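Long-range contacts in AvrL567-A (Melampsora lini, PDB 2OPC), which is a flax rust avirulence protein, probably recognised by host resistance proteins that trigger plant defence, and binds cobalt in the crystal: residues 15-20 with 116-121; 41-46 with 88-93; 58-63 with 74-79; 62-67 with 106-111. All coordinates share one frame; numbering follows the deposited sequence.

Interaction 1. Residues 15-20 with 116-121; sequences YTRFYR and PDYIKI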
# COMPACT_ATOMS: atom_id res chain seq x y z
N TYR A 15 -8.93 -4.59 3.48
CA TYR A 15 -7.80 -3.68 3.58
C TYR A 15 -6.88 -4.07 4.72
O TYR A 15 -7.36 -4.59 5.75
CB TYR A 15 -8.25 -2.24 3.82
CG TYR A 15 -8.81 -1.51 2.61
CD1 TYR A 15 -7.97 -1.14 1.56
CD2 TYR A 15 -10.13 -1.15 2.53
CE1 TYR A 15 -8.43 -0.45 0.47
CE2 TYR A 15 -10.62 -0.44 1.43
CZ TYR A 15 -9.73 -0.09 0.41
OH TYR A 15 -10.23 0.60 -0.68
N THR A 16 -5.60 -3.78 4.56
CA THR A 16 -4.63 -3.87 5.63
C THR A 16 -4.32 -2.46 6.14
O THR A 16 -4.09 -1.55 5.34
CB THR A 16 -3.33 -4.52 5.10
OG1 THR A 16 -3.63 -5.85 4.65
CG2 THR A 16 -2.23 -4.57 6.15
N ARG A 17 -4.34 -2.27 7.46
CA ARG A 17 -3.86 -1.00 8.03
C ARG A 17 -2.34 -0.92 7.99
O ARG A 17 -1.63 -1.84 8.43
CB ARG A 17 -4.34 -0.86 9.46
CG ARG A 17 -5.85 -0.84 9.56
CD ARG A 17 -6.23 -0.48 11.01
NE ARG A 17 -7.66 -0.36 11.22
CZ ARG A 17 -8.21 0.06 12.36
NH1 ARG A 17 -7.42 0.41 13.37
NH2 ARG A 17 -9.52 0.15 12.47
N PHE A 18 -1.84 0.19 7.46
CA PHE A 18 -0.39 0.42 7.44
C PHE A 18 -0.17 1.74 8.18
O PHE A 18 -0.55 2.81 7.70
CB PHE A 18 0.09 0.45 5.98
CG PHE A 18 1.58 0.67 5.80
CD1 PHE A 18 2.48 -0.02 6.59
CD2 PHE A 18 2.06 1.56 4.84
CE1 PHE A 18 3.85 0.14 6.41
CE2 PHE A 18 3.47 1.75 4.66
CZ PHE A 18 4.32 1.01 5.48
N TYR A 19 0.44 1.61 9.36
CA TYR A 19 0.56 2.74 10.28
C TYR A 19 1.67 3.74 9.93
O TYR A 19 2.71 3.35 9.42
CB TYR A 19 0.71 2.22 11.72
CG TYR A 19 -0.62 1.80 12.28
CD1 TYR A 19 -1.45 2.73 12.91
CD2 TYR A 19 -1.10 0.51 12.11
CE1 TYR A 19 -2.71 2.36 13.41
CE2 TYR A 19 -2.37 0.12 12.62
CZ TYR A 19 -3.16 1.06 13.24
OH TYR A 19 -4.40 0.71 13.74
N ARG A 20 1.45 5.03 10.18
CA ARG A 20 2.42 6.09 9.93
C ARG A 20 3.40 6.18 11.08
O ARG A 20 3.57 7.19 11.72
CB ARG A 20 1.70 7.40 9.74
CG ARG A 20 0.80 7.40 8.50
CD ARG A 20 1.48 8.21 7.46
NE ARG A 20 1.43 9.64 7.73
CZ ARG A 20 1.80 10.59 6.87
NH1 ARG A 20 2.27 10.14 5.66
NH2 ARG A 20 1.70 11.94 7.19
N PRO A 116 -0.32 6.64 16.16
CA PRO A 116 -0.22 7.12 14.78
C PRO A 116 -1.48 6.88 13.94
O PRO A 116 -2.24 5.96 14.16
CB PRO A 116 0.96 6.30 14.21
CG PRO A 116 1.79 6.03 15.38
CD PRO A 116 0.79 5.72 16.49
N ASP A 117 -1.63 7.70 12.93
CA ASP A 117 -2.64 7.44 11.90
C ASP A 117 -2.23 6.20 11.08
O ASP A 117 -1.12 5.72 11.21
CB ASP A 117 -2.62 8.52 10.87
CG ASP A 117 -3.02 9.81 11.35
OD1 ASP A 117 -3.69 9.87 12.46
OD2 ASP A 117 -2.67 10.79 10.58
N TYR A 118 -3.14 5.74 10.23
CA TYR A 118 -2.83 4.66 9.28
C TYR A 118 -3.47 4.97 7.93
O TYR A 118 -4.40 5.74 7.80
CB TYR A 118 -3.30 3.28 9.80
CG TYR A 118 -4.77 3.19 10.09
CD1 TYR A 118 -5.65 2.66 9.15
CD2 TYR A 118 -5.32 3.68 11.28
CE1 TYR A 118 -7.00 2.58 9.39
CE2 TYR A 118 -6.70 3.59 11.53
CZ TYR A 118 -7.54 3.04 10.59
OH TYR A 118 -8.92 2.98 10.82
N ILE A 119 -2.92 4.30 6.90
CA ILE A 119 -3.60 4.21 5.60
C ILE A 119 -4.13 2.77 5.48
O ILE A 119 -3.77 1.87 6.21
CB ILE A 119 -2.67 4.55 4.40
CG1 ILE A 119 -1.53 3.52 4.20
CG2 ILE A 119 -2.11 5.97 4.58
CD1 ILE A 119 -0.68 3.83 2.97
N LYS A 120 -5.09 2.64 4.56
CA LYS A 120 -5.69 1.30 4.25
C LYS A 120 -5.32 0.93 2.83
O LYS A 120 -5.73 1.62 1.89
CB LYS A 120 -7.21 1.37 4.35
CG LYS A 120 -7.76 1.64 5.74
CD LYS A 120 -9.34 1.66 5.69
CE LYS A 120 -9.94 2.08 6.97
NZ LYS A 120 -11.41 1.92 6.85
N ILE A 121 -4.59 -0.19 2.70
CA ILE A 121 -4.12 -0.64 1.36
C ILE A 121 -4.39 -2.12 1.18
O ILE A 121 -4.52 -2.89 2.13
CB ILE A 121 -2.61 -0.33 1.12
CG1 ILE A 121 -1.76 -0.86 2.28
CG2 ILE A 121 -2.46 1.18 0.91
CD1 ILE A 121 -0.21 -0.65 2.08
O HOH W 1 -0.10 10.92 10.07

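Interaction 2. Residues 41-46 with 88-93; sequences MTMPLF and WAQAQR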
# COMPACT_ATOMS: atom_id res chain seq x y z
N MET A 41 7.77 9.32 5.33
CA MET A 41 6.62 8.50 5.07
C MET A 41 5.74 9.02 3.95
O MET A 41 4.57 9.06 4.07
CB MET A 41 5.80 8.24 6.34
CG MET A 41 6.57 7.48 7.41
SD MET A 41 5.67 7.29 8.93
CE MET A 41 5.80 8.95 9.55
N THR A 42 6.37 9.37 2.85
CA THR A 42 5.65 10.00 1.74
C THR A 42 5.05 8.96 0.83
O THR A 42 4.12 9.24 0.09
CB THR A 42 6.49 11.02 0.89
OG1 THR A 42 7.41 10.27 0.07
CG2 THR A 42 7.27 11.98 1.77
N MET A 43 5.58 7.75 0.84
CA MET A 43 5.01 6.70 0.00
C MET A 43 5.44 5.33 0.49
O MET A 43 6.55 5.18 1.01
CB MET A 43 5.42 6.83 -1.44
CG MET A 43 6.90 6.58 -1.65
SD MET A 43 7.42 6.75 -3.35
CE MET A 43 7.34 8.52 -3.50
N PRO A 44 4.58 4.33 0.28
CA PRO A 44 5.00 2.96 0.57
C PRO A 44 5.90 2.43 -0.52
O PRO A 44 5.80 2.83 -1.67
CB PRO A 44 3.69 2.18 0.54
CG PRO A 44 2.79 2.96 -0.35
CD PRO A 44 3.19 4.41 -0.21
N LEU A 45 6.79 1.51 -0.14
CA LEU A 45 7.62 0.73 -1.06
C LEU A 45 7.26 -0.74 -0.90
O LEU A 45 6.84 -1.14 0.18
CB LEU A 45 9.13 0.91 -0.78
CG LEU A 45 9.62 2.37 -0.89
CD1 LEU A 45 11.09 2.43 -0.58
CD2 LEU A 45 9.37 3.02 -2.27
N PHE A 46 7.45 -1.52 -1.97
CA PHE A 46 6.92 -2.89 -2.08
C PHE A 46 8.01 -3.84 -2.51
O PHE A 46 8.90 -3.50 -3.25
CB PHE A 46 5.81 -2.89 -3.12
CG PHE A 46 4.70 -1.97 -2.78
CD1 PHE A 46 3.65 -2.39 -1.94
CD2 PHE A 46 4.65 -0.70 -3.35
CE1 PHE A 46 2.60 -1.53 -1.64
CE2 PHE A 46 3.61 0.21 -3.02
CZ PHE A 46 2.56 -0.22 -2.19
N TRP A 88 13.39 -3.27 -3.30
CA TRP A 88 12.15 -2.57 -2.96
C TRP A 88 11.81 -1.56 -4.06
O TRP A 88 12.70 -0.91 -4.62
CB TRP A 88 12.35 -1.80 -1.66
CG TRP A 88 12.51 -2.65 -0.48
CD1 TRP A 88 13.68 -3.10 0.10
CD2 TRP A 88 11.43 -3.11 0.34
NE1 TRP A 88 13.37 -3.82 1.23
CE2 TRP A 88 12.00 -3.86 1.40
CE3 TRP A 88 10.05 -2.97 0.30
CZ2 TRP A 88 11.20 -4.43 2.43
CZ3 TRP A 88 9.27 -3.58 1.27
CH2 TRP A 88 9.84 -4.27 2.32
N ALA A 89 10.53 -1.45 -4.39
CA ALA A 89 10.11 -0.60 -5.51
C ALA A 89 8.91 0.25 -5.15
O ALA A 89 8.05 -0.18 -4.39
CB ALA A 89 9.74 -1.49 -6.72
N GLN A 90 8.79 1.42 -5.78
CA GLN A 90 7.56 2.18 -5.69
C GLN A 90 6.53 1.50 -6.59
O GLN A 90 6.88 0.79 -7.56
CB GLN A 90 7.79 3.58 -6.27
CG GLN A 90 8.80 4.39 -5.56
CD GLN A 90 9.12 5.66 -6.30
OE1 GLN A 90 8.21 6.34 -6.78
NE2 GLN A 90 10.41 5.99 -6.38
N ALA A 91 5.27 1.70 -6.29
CA ALA A 91 4.24 1.24 -7.21
C ALA A 91 4.42 1.96 -8.57
O ALA A 91 4.78 3.12 -8.62
CB ALA A 91 2.82 1.46 -6.62
N GLN A 92 4.12 1.24 -9.64
CA GLN A 92 4.38 1.74 -11.00
C GLN A 92 3.08 2.51 -11.34
O GLN A 92 1.96 2.02 -11.15
CB GLN A 92 4.48 0.47 -11.88
CG GLN A 92 5.89 -0.18 -11.71
CD GLN A 92 7.08 0.78 -11.99
OE1 GLN A 92 7.96 1.03 -11.12
NE2 GLN A 92 7.11 1.36 -13.20
N ARG A 93 3.26 3.73 -11.84
CA ARG A 93 2.13 4.62 -12.12
C ARG A 93 1.09 4.02 -13.06
O ARG A 93 1.44 3.28 -13.99
CB ARG A 93 2.63 5.93 -12.71
CG ARG A 93 3.52 6.75 -11.79
CD ARG A 93 2.86 7.04 -10.44
NE ARG A 93 3.34 6.14 -9.40
CZ ARG A 93 4.42 6.36 -8.65
NH1 ARG A 93 5.14 7.47 -8.81
NH2 ARG A 93 4.77 5.48 -7.72
O HOH W 2 4.60 3.41 -4.04

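Interaction 3. Residues 58-63 with 74-79; sequences HFCVHI and ARSLGT. With CO (cobalt (II) ion), chain B.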
# COMPACT_ATOMS: atom_id res chain seq x y z
N HIS A 58 0.84 -9.22 -12.10
CA HIS A 58 0.66 -7.82 -11.77
C HIS A 58 -0.56 -7.65 -10.91
O HIS A 58 -1.57 -8.33 -11.10
CB HIS A 58 0.48 -6.96 -13.04
CG HIS A 58 1.73 -6.82 -13.85
ND1 HIS A 58 2.16 -7.78 -14.75
CD2 HIS A 58 2.64 -5.82 -13.89
CE1 HIS A 58 3.30 -7.38 -15.29
NE2 HIS A 58 3.60 -6.19 -14.80
N PHE A 59 -0.45 -6.73 -9.97
CA PHE A 59 -1.53 -6.40 -9.03
C PHE A 59 -1.69 -4.90 -8.95
O PHE A 59 -0.70 -4.15 -8.96
CB PHE A 59 -1.19 -6.95 -7.64
CG PHE A 59 -1.12 -8.44 -7.62
CD1 PHE A 59 -2.27 -9.20 -7.34
CD2 PHE A 59 0.05 -9.09 -8.04
CE1 PHE A 59 -2.24 -10.60 -7.42
CE2 PHE A 59 0.07 -10.49 -8.12
CZ PHE A 59 -1.08 -11.22 -7.81
N CYS A 60 -2.93 -4.47 -8.80
CA CYS A 60 -3.18 -3.06 -8.56
C CYS A 60 -3.23 -2.82 -7.05
O CYS A 60 -3.86 -3.61 -6.32
CB CYS A 60 -4.54 -2.78 -9.21
SG CYS A 60 -4.98 -1.01 -9.35
N VAL A 61 -2.59 -1.72 -6.60
CA VAL A 61 -2.55 -1.39 -5.14
C VAL A 61 -3.68 -0.42 -4.88
O VAL A 61 -3.63 0.73 -5.36
CB VAL A 61 -1.21 -0.78 -4.74
CG1 VAL A 61 -1.17 -0.53 -3.25
CG2 VAL A 61 -0.08 -1.71 -5.15
N HIS A 62 -4.69 -0.89 -4.17
CA HIS A 62 -5.84 -0.06 -3.83
C HIS A 62 -5.61 0.60 -2.49
O HIS A 62 -5.06 -0.01 -1.56
CB HIS A 62 -7.12 -0.91 -3.85
CG HIS A 62 -7.61 -1.20 -5.24
ND1 HIS A 62 -8.88 -1.62 -5.55
CD2 HIS A 62 -6.97 -1.02 -6.43
CE1 HIS A 62 -8.98 -1.74 -6.87
NE2 HIS A 62 -7.84 -1.37 -7.42
N ILE A 63 -6.06 1.85 -2.42
CA ILE A 63 -5.94 2.65 -1.19
C ILE A 63 -7.30 3.32 -0.93
O ILE A 63 -7.94 3.82 -1.86
CB ILE A 63 -4.81 3.71 -1.32
CG1 ILE A 63 -4.61 4.47 -0.00
CG2 ILE A 63 -5.04 4.66 -2.48
CD1 ILE A 63 -3.24 5.10 0.11
N ALA A 74 -12.30 2.58 -3.76
CA ALA A 74 -10.85 2.59 -3.70
C ALA A 74 -10.27 3.46 -4.80
O ALA A 74 -10.85 3.55 -5.91
CB ALA A 74 -10.31 1.16 -3.82
N ARG A 75 -9.14 4.09 -4.49
CA ARG A 75 -8.26 4.64 -5.51
C ARG A 75 -7.06 3.70 -5.67
O ARG A 75 -6.97 2.69 -4.98
CB ARG A 75 -7.82 6.07 -5.14
CG ARG A 75 -8.87 7.16 -5.52
CD ARG A 75 -10.18 7.04 -4.77
NE ARG A 75 -10.99 8.27 -4.88
CZ ARG A 75 -12.13 8.45 -4.23
NH1 ARG A 75 -12.61 7.49 -3.45
NH2 ARG A 75 -12.77 9.60 -4.33
N SER A 76 -6.18 4.01 -6.62
CA SER A 76 -5.02 3.15 -6.84
C SER A 76 -3.74 3.93 -6.68
O SER A 76 -3.65 5.09 -7.12
CB SER A 76 -5.07 2.58 -8.26
OG SER A 76 -3.86 1.85 -8.53
N LEU A 77 -2.76 3.28 -6.05
CA LEU A 77 -1.42 3.87 -5.98
C LEU A 77 -0.56 3.50 -7.19
O LEU A 77 0.54 4.04 -7.40
CB LEU A 77 -0.70 3.45 -4.71
CG LEU A 77 -1.23 3.98 -3.39
CD1 LEU A 77 -0.41 3.40 -2.27
CD2 LEU A 77 -1.12 5.51 -3.30
N GLY A 78 -1.05 2.61 -8.02
CA GLY A 78 -0.26 2.09 -9.12
C GLY A 78 -0.23 0.57 -9.02
O GLY A 78 -1.11 -0.02 -8.38
N THR A 79 0.72 -0.06 -9.69
CA THR A 79 0.79 -1.52 -9.71
C THR A 79 2.09 -2.05 -9.17
O THR A 79 3.13 -1.34 -9.17
CB THR A 79 0.61 -2.08 -11.14
OG1 THR A 79 1.68 -1.62 -11.95
CG2 THR A 79 -0.71 -1.65 -11.74
CO CO B . -7.29 -1.04 -9.31

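Interaction 4. Residues 62-67 with 106-111; sequences HIAHSS and HLFEND. With CO (cobalt (II) ion), chain B.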
# COMPACT_ATOMS: atom_id res chain seq x y z
N HIS A 62 -4.69 -0.89 -4.17
CA HIS A 62 -5.84 -0.06 -3.83
C HIS A 62 -5.61 0.60 -2.49
O HIS A 62 -5.06 -0.01 -1.56
CB HIS A 62 -7.12 -0.91 -3.85
CG HIS A 62 -7.61 -1.20 -5.24
ND1 HIS A 62 -8.88 -1.62 -5.55
CD2 HIS A 62 -6.97 -1.02 -6.43
CE1 HIS A 62 -8.98 -1.74 -6.87
NE2 HIS A 62 -7.84 -1.37 -7.42
N ILE A 63 -6.06 1.85 -2.42
CA ILE A 63 -5.94 2.65 -1.19
C ILE A 63 -7.30 3.32 -0.93
O ILE A 63 -7.94 3.82 -1.86
CB ILE A 63 -4.81 3.71 -1.32
CG1 ILE A 63 -4.61 4.47 -0.00
CG2 ILE A 63 -5.04 4.66 -2.48
CD1 ILE A 63 -3.24 5.10 0.11
N ALA A 64 -7.71 3.31 0.34
CA ALA A 64 -8.98 3.95 0.72
C ALA A 64 -8.77 5.44 0.93
O ALA A 64 -7.66 5.89 1.25
CB ALA A 64 -9.50 3.34 1.98
N HIS A 65 -9.85 6.20 0.78
CA HIS A 65 -9.90 7.60 1.17
C HIS A 65 -10.71 7.74 2.46
O HIS A 65 -11.73 7.06 2.65
CB HIS A 65 -10.55 8.43 0.04
CG HIS A 65 -9.62 8.69 -1.11
ND1 HIS A 65 -9.81 9.72 -2.01
CD2 HIS A 65 -8.48 8.06 -1.49
CE1 HIS A 65 -8.83 9.69 -2.90
NE2 HIS A 65 -8.01 8.70 -2.60
N SER A 66 -10.24 8.65 3.34
CA SER A 66 -10.91 8.90 4.63
C SER A 66 -11.78 10.13 4.57
O SER A 66 -12.58 10.35 5.47
CB SER A 66 -9.89 9.07 5.75
OG SER A 66 -9.05 10.14 5.42
N SER A 67 -11.60 10.98 3.55
CA SER A 67 -12.43 12.19 3.41
C SER A 67 -12.61 12.46 1.92
O SER A 67 -11.89 11.86 1.09
CB SER A 67 -11.80 13.41 4.12
OG SER A 67 -10.52 13.71 3.56
N HIS A 106 -5.92 10.28 2.67
CA HIS A 106 -5.64 8.85 2.80
C HIS A 106 -5.54 8.43 4.26
O HIS A 106 -5.48 7.24 4.55
CB HIS A 106 -4.27 8.52 2.22
CG HIS A 106 -4.16 8.75 0.76
ND1 HIS A 106 -3.13 9.46 0.18
CD2 HIS A 106 -4.93 8.31 -0.26
CE1 HIS A 106 -3.29 9.46 -1.13
NE2 HIS A 106 -4.38 8.78 -1.43
N LEU A 107 -5.50 9.41 5.18
CA LEU A 107 -5.15 9.11 6.57
C LEU A 107 -6.36 8.91 7.45
O LEU A 107 -7.29 9.74 7.44
CB LEU A 107 -4.30 10.25 7.16
CG LEU A 107 -2.96 10.44 6.45
CD1 LEU A 107 -2.31 11.75 6.91
CD2 LEU A 107 -2.02 9.24 6.71
N PHE A 108 -6.32 7.80 8.19
CA PHE A 108 -7.38 7.46 9.17
C PHE A 108 -6.77 7.62 10.55
O PHE A 108 -5.61 7.27 10.77
CB PHE A 108 -7.81 6.01 8.97
CG PHE A 108 -8.58 5.78 7.70
CD1 PHE A 108 -9.99 5.82 7.70
CD2 PHE A 108 -7.91 5.57 6.49
CE1 PHE A 108 -10.72 5.67 6.53
CE2 PHE A 108 -8.62 5.40 5.30
CZ PHE A 108 -10.03 5.43 5.31
N GLU A 109 -7.55 8.15 11.48
CA GLU A 109 -7.01 8.36 12.81
C GLU A 109 -7.07 7.11 13.59
O GLU A 109 -8.04 6.37 13.48
CB GLU A 109 -7.72 9.51 13.54
CG GLU A 109 -7.46 10.80 12.80
CD GLU A 109 -7.83 11.97 13.64
OE1 GLU A 109 -6.92 12.69 14.10
OE2 GLU A 109 -9.05 12.16 13.88
N ASN A 110 -6.06 6.90 14.43
CA ASN A 110 -6.03 5.74 15.30
C ASN A 110 -7.32 5.64 16.12
O ASN A 110 -7.95 6.65 16.53
CB ASN A 110 -4.79 5.77 16.20
CG ASN A 110 -4.40 4.40 16.71
OD1 ASN A 110 -5.09 3.82 17.56
ND2 ASN A 110 -3.28 3.88 16.22
N ASP A 111 -7.70 4.40 16.35
CA ASP A 111 -8.85 4.13 17.19
C ASP A 111 -8.64 4.65 18.61
O ASP A 111 -9.59 5.03 19.30
CB ASP A 111 -9.15 2.63 17.19
CG ASP A 111 -9.63 2.15 15.85
OD1 ASP A 111 -9.29 0.99 15.49
OD2 ASP A 111 -10.33 2.92 15.16
CO CO B . -7.29 -1.04 -9.31
O HOH W 3 -5.86 4.96 3.11

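Interaction 1. Residues 15-20 with 116-121
Tyr-118 carries Arg-17 on one face of its ring. The guanidinium lies flat there, the two planes 10° apart and their centres 4.2 Å from each other, while CD of Arg-17 sits 3.7 Å from the Tyr-118 centroid. NH1 of Arg-17 reaches past the ring to a salt bridge with Asp-111. On Tyr-19, one face takes CB of Tyr-118, 3.8 Å from the centroid, and the ring edge is turned to O of Pro-116. These two tyrosine rings are tilted 51° to each other and touch at Tyr-19 CE1 and Tyr-118 CD2, 3.6 Å apart. Further along, CB of Lys-120 presses on a face of the Tyr-15 ring. With CG between the backbone N and the carbonyl carbon (chi1 58°), the Tyr-118 ring lies where both neighbours can meet it.

Underneath runs an antiparallel ladder in which strand 16-19 forms the outer edge of a four-stranded sheet, next to strand 118-125. Thr-16 pairs with Ile-121 and Phe-18 with Ile-119, each through two backbone hydrogen bonds; Phe-18 N to Ile-119 O is 2.8 Å. Thr-16, Phe-18, Ile-119 and Ile-121 point to the other side of the sheet from the tyrosines, and there Phe-18 stacks on Trp-36 of the second sheet. Just past the strand, Arg-20 N donates to Asp-117 O at 2.9 Å. A water then links the same two residues by their side chains, accepting from Arg-20 NE at 3.1 Å and donating to Asp-117 OD2 at 2.6 Å.

Interaction 2. Residues 41-46 with 88-93
Phe-46 and Ala-89 form a single antiparallel bridge, with two backbone hydrogen bonds closing the ring between them. Phe-46 N donates to Ala-89 O at 2.8 Å, and Ala-89 N returns the bond to Phe-46 O at 2.9 Å. By Pro-44 and Ala-91 the backbones have drawn apart, and a water takes over: it donates to Pro-44 O at 2.7 Å and accepts from Ala-91 N at 2.9 Å, so two main-chain groups too far apart to bond directly are both satisfied.

The apolar contacts flank the bridge. The Phe-46 ring presents its edge to the 89-91 backbone, and its CE2 lies 3.9 Å from CB of Ala-91. CB of Leu-45 reaches CE3 of Trp-88, whose six-membered ring also turns an edge to Leu-45 O. CD2 of Leu-45 runs alongside the aliphatic part of Gln-90, 3.6 Å from its CG.

Sulfur makes the last contact. With CG of Met-43 between the backbone N and the carbonyl carbon (chi1 67°), SD swings across Gln-90 and comes within 3.5 Å of its CG.

Segment 88-93 thus lines the outer edge of strand 44-48, whose other side pairs with strand 32-36, where Leu-45 bonds to Lys-35. Pro-44 packs on Leu-77 and Phe-46 on Val-80, both of strand 75-81 in the other sheet, to which Gln-92 is tied by backbone bonding with Thr-79.

Interaction 3. Residues 58-63 with 74-79
Val-61 is gripped from both ends by the neighbouring strand: its N donates to Gly-78 O at 2.9 Å and its O accepts from Leu-77 N at 2.8 Å. Two residues thus stand opposite one, a beta bulge in this antiparallel hairpin. Regular pairing resumes at Ile-63 and Arg-75, which exchange two backbone bonds. Just before the bulge, Ser-76 OG accepts from Gly-78 N at 3.0 Å, an ST turn, and it also bonds to Asn-94.

Apolar packing lies on the inner face, where Leu-77 crosses both Val-61 and Ile-63; its CG is 4.0 Å from CG2 of Ile-63. On the other face, CB of Ala-74 comes 3.6 Å from ND1 of His-62.

Metal bonding uses that same face. Cys-60 SG, anti to the backbone N (chi1 -169°), binds cobalt at 2.3 Å, and His-62 NE2 does so at 2.0 Å. A third ligand atom comes from outside the two segments. Residues two apart on a strand point the same way, which lets one ion span them. Ser-76 OG stands 3.2 Å from Cys-60 SG, beside the site. Direct sulfur-cobalt bonding is consistent with a thiolate at Cys-60, and the NE2 bond probably helps fix the rotation of the His-62 ring.

Interaction 4. Residues 62-67 with 106-111
Ser-66 places OG between its backbone N and carbonyl carbon (chi1 59°), which aims the hydroxyl at Leu-107 O, while CB, placed by the backbone, lies over the ring of Phe-108. The hydroxyl donates to Leu-107 O across 2.7 Å, approaching from 50° out of the carbonyl plane; a weak bond to Phe-105 O engages the same OG. With CG anti to the carbonyl carbon, Phe-108 brings its ring under Ser-66 CB, which stands almost over the centre, 3.6 Å from the centroid. CZ of that ring also lies 4.0 Å from CB of Ala-64 and 3.6 Å from O of His-65.

Segment 62-67 runs from the end of strand 58-63 into the following loop. Residues 106-111 belong to the long connection between strands 75-81 and 118-125, so the contact lays the strand end and its loop against that connection, beside the four-stranded sheet. Both are also tied to strand 118-125 by backbone bonds, Ala-64 to Lys-120 and Phe-108 to Tyr-118.

Two buried histidines meet near Ile-63. CD1 of Ile-63 sits over one face of the His-106 ring, 4.0 Å from its centroid. The His-65 ring comes up beside it, the planes 75° apart, with the two CD2 atoms 3.8 Å from each other. His-106 ND1 accepts from Glu-103 N, a bond that helps fix the rotation of this ring. A water at the edge of the Phe-108 ring, in its plane, donates to Ala-64 O at 2.8 Å and to His-106 O at 2.7 Å.

Overall arrangement
Interactions 1, 3 and 4 all reach the four-stranded sheet, and interaction 2 joins the edge of the three-stranded sheet to a loop that is itself bonded to strand 75-81. Interactions 1 and 4 are the nearest pair, their centres about 7 Å apart. They are joined by a salt bridge between Arg-17 NH1 and Asp-111 OD1 (2.9 Å) and by Tyr-118 O close to Phe-108 N (2.8 Å). Interaction 3 shares His-62 and Ile-63 with interaction 4 and holds Cys-60 and His-62, the two residues of the metal site, whereas the contacts of interaction 4 begin beyond His-62. Interaction 2 touches interaction 3 through Gln-92 N and Thr-79 O (2.8 Å), but stays about 6 Å, nearest atoms, from interaction 4.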